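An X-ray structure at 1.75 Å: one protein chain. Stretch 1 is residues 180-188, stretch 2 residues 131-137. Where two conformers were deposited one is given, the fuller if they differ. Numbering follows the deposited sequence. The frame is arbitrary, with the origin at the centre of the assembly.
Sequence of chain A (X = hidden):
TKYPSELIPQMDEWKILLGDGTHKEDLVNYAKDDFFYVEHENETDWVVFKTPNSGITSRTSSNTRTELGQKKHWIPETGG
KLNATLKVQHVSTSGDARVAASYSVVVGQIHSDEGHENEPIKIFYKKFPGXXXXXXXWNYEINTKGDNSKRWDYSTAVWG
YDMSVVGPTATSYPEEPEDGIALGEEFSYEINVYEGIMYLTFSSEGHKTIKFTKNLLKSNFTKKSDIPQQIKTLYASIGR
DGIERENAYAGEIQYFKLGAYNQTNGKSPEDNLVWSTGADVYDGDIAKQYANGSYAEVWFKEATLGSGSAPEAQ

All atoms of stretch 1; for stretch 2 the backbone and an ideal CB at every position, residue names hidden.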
# COMPACT_ATOMS: atom_id res chain seq x y z
N GLY A 180 23.23 27.65 -2.37
CA GLY A 180 23.00 26.45 -1.49
C GLY A 180 22.36 26.68 -0.13
O GLY A 180 21.84 27.77 0.20
N ILE A 181 22.47 25.64 0.69
CA ILE A 181 21.68 25.52 1.96
C ILE A 181 22.72 25.31 3.04
O ILE A 181 23.54 24.43 2.92
CB ILE A 181 20.69 24.30 1.87
CG1 ILE A 181 19.72 24.48 0.67
CG2 ILE A 181 20.02 24.17 3.28
CD1 ILE A 181 18.78 25.71 0.72
N ALA A 182 22.68 26.14 4.09
CA ALA A 182 23.64 26.06 5.23
C ALA A 182 23.32 24.86 6.18
O ALA A 182 22.17 24.40 6.25
CB ALA A 182 23.56 27.44 6.03
N LEU A 183 24.29 24.41 6.92
CA LEU A 183 23.94 23.57 8.11
C LEU A 183 23.03 24.31 8.98
O LEU A 183 23.19 25.53 9.19
CB LEU A 183 25.23 23.19 8.93
CG LEU A 183 26.26 22.37 8.09
CD1 LEU A 183 27.43 22.13 9.00
CD2 LEU A 183 25.60 21.01 7.61
N GLY A 184 22.01 23.60 9.49
CA GLY A 184 21.14 24.25 10.47
C GLY A 184 20.04 25.04 9.75
O GLY A 184 19.20 25.69 10.42
N GLU A 185 20.01 25.00 8.42
CA GLU A 185 18.98 25.75 7.65
C GLU A 185 17.82 24.79 7.26
O GLU A 185 18.06 23.76 6.62
CB GLU A 185 19.55 26.34 6.38
CG GLU A 185 18.54 27.19 5.62
CD GLU A 185 19.15 28.02 4.47
OE1 GLU A 185 20.36 27.85 4.12
OE2 GLU A 185 18.46 28.94 4.00
N GLU A 186 16.56 25.11 7.65
CA GLU A 186 15.43 24.24 7.37
C GLU A 186 15.13 24.10 5.91
O GLU A 186 15.08 25.09 5.19
CB GLU A 186 14.18 24.84 8.07
CG GLU A 186 14.33 24.72 9.54
CD GLU A 186 13.04 24.95 10.38
OE1 GLU A 186 11.95 24.60 9.98
OE2 GLU A 186 13.19 25.43 11.51
N PHE A 187 14.82 22.86 5.44
CA PHE A 187 14.20 22.73 4.11
C PHE A 187 13.23 21.52 4.17
O PHE A 187 13.27 20.74 5.16
CB PHE A 187 15.27 22.53 2.98
CG PHE A 187 16.16 21.32 3.15
CD1 PHE A 187 17.26 21.41 3.99
CD2 PHE A 187 15.85 20.14 2.45
CE1 PHE A 187 18.14 20.30 4.11
CE2 PHE A 187 16.74 19.01 2.56
CZ PHE A 187 17.89 19.11 3.37
N SER A 188 12.35 21.47 3.17
CA SER A 188 11.34 20.40 3.09
C SER A 188 11.52 19.65 1.78
O SER A 188 11.87 20.27 0.78
CB SER A 188 9.96 21.11 3.08
OG SER A 188 9.88 21.69 4.43
N UNK A 131 32.93 25.23 3.93
CA UNK A 131 31.92 25.99 3.28
C UNK A 131 30.78 26.33 4.21
O UNK A 131 30.51 25.56 5.15
CB UNK A 131 31.40 25.23 2.06
N UNK A 132 30.14 27.47 3.95
CA UNK A 132 28.91 27.78 4.73
C UNK A 132 27.73 27.08 4.02
O UNK A 132 26.87 26.52 4.71
CB UNK A 132 28.67 29.29 4.84
N UNK A 133 27.69 27.09 2.70
CA UNK A 133 26.48 26.58 2.04
C UNK A 133 26.86 25.25 1.44
O UNK A 133 27.94 25.08 0.81
CB UNK A 133 25.94 27.54 0.98
N UNK A 134 25.90 24.31 1.54
CA UNK A 134 26.04 22.99 0.92
C UNK A 134 24.98 22.90 -0.23
O UNK A 134 24.25 23.88 -0.51
CB UNK A 134 25.85 21.88 1.95
N UNK A 135 24.87 21.71 -0.83
CA UNK A 135 24.01 21.53 -1.96
C UNK A 135 23.01 20.41 -1.53
O UNK A 135 23.32 19.50 -0.76
CB UNK A 135 24.80 21.18 -3.22
N UNK A 136 21.86 20.53 -2.13
CA UNK A 136 20.82 19.42 -2.04
C UNK A 136 20.61 18.94 -3.44
O UNK A 136 20.45 19.76 -4.40
CB UNK A 136 19.50 19.88 -1.43
N UNK A 137 20.70 17.62 -3.67
CA UNK A 137 20.49 17.14 -5.00
C UNK A 137 19.85 15.75 -4.87
O UNK A 137 19.82 15.20 -3.73
CB UNK A 137 21.80 17.11 -5.80

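Position 131 lies beyond the reach of stretch 1. No atom of that stretch comes within 5.5 Å of its ideal CB, so this contact asks for no particular side chain. The deposited residue is His 131, and its ring stays clear of stretch 1.

At position 132 CA-to-CB points sideways, with open space around the CB. Small, polar or longer side chains would all suit. The backbone does more here. The carbonyl O of 132 lies 3.3 Å from Ala 182 CA, a CA-H...O contact. A water bridges the same carbonyl O (2.6 Å) to Leu 183 N (3.0 Å), donating to the first and accepting from the second. The residue is Thr 132. Its CG2 comes within 4.4 Å of Ala 182 CB, a loose apolar touch.

Position 133 also points sideways. Its ideal CB is 3.8 Å from Gly 180 C and 4.0 Å from Ile 181 N, so the chain starts close to the backbone of stretch 1. A gamma atom in the t position would run into Gly 180, but the m and p positions are free, so many side chains would suit, straight or branched, provided they run on past the strand. The residue is Lys 133. Its CD passes 3.7 Å from Gly 180 O, and its end then leads away from stretch 1. The tight approach is helped by glycine at 180: a CB there would lie 3.2 Å from Lys 133 CB.

Position 134 is where the two backbones pair, antiparallel. Its N donates to Ile 181 O at 2.7 Å, and Ile 181 N donates to its O at 2.8 Å. Both bonds are nearly straight. An ideal CB here would be 3.6 Å from Ile 181 O, close but not a clash, so a small residue would suit and glycine is not forced. Gly 134 is deposited. Its O also lies 3.0 Å from Gly 180 CA. A CB on Gly 180 would come to 2.0 Å from that O, a clash.

At position 135 CA-to-CB points away, and stretch 1 sets no demand. The residue is Ser 135, whose OG is hydrogen-bonded elsewhere in the structure.

Position 136 points toward stretch 1. Its ideal CB faces Phe 187 CE2 at 4.9 Å and Ile 181 CG1 at 5.1 Å, an apolar setting with room for a methyl or two. Valine, isoleucine or leucine would be sensible. It is Val 136, with chi1 in t. Val 136 CG2 packs 4.2 Å from Ile 181 CG1 and 4.0 Å from Phe 187 CZ. It sits over one face of the Phe 187 ring, a CH-pi contact.

Position 137 is out of reach, so stretch 1 gives no hint. Phe 137 is deposited.

Stretch 2 131-137: HTKGSVF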
# COMPACT_ATOMS: atom_id res chain seq x y z
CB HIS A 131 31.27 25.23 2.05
CG HIS A 131 32.22 25.14 0.88
ND1 HIS A 131 31.90 24.56 -0.32
CD2 HIS A 131 33.52 25.61 0.76
CE1 HIS A 131 32.99 24.64 -1.14
NE2 HIS A 131 33.96 25.29 -0.48
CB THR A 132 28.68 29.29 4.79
OG1 THR A 132 29.79 29.82 5.58
CG2 THR A 132 27.37 29.61 5.52
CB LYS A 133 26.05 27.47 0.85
CG LYS A 133 25.58 28.77 1.46
CD LYS A 133 25.01 29.67 0.45
CE LYS A 133 26.01 30.62 -0.05
NZ LYS A 133 25.25 31.91 -0.12
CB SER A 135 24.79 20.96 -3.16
OG SER A 135 25.80 21.92 -3.60
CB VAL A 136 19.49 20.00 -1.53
CG1 VAL A 136 18.37 18.87 -1.62
CG2 VAL A 136 19.65 20.36 -0.01
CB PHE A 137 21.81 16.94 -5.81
CG PHE A 137 22.90 16.21 -5.07
CD1 PHE A 137 22.98 14.77 -5.19
CD2 PHE A 137 23.95 16.95 -4.44
CE1 PHE A 137 24.07 14.01 -4.61
CE2 PHE A 137 25.02 16.19 -3.80
CZ PHE A 137 25.07 14.79 -3.93
O HOH W 1 26.88 25.89 7.25
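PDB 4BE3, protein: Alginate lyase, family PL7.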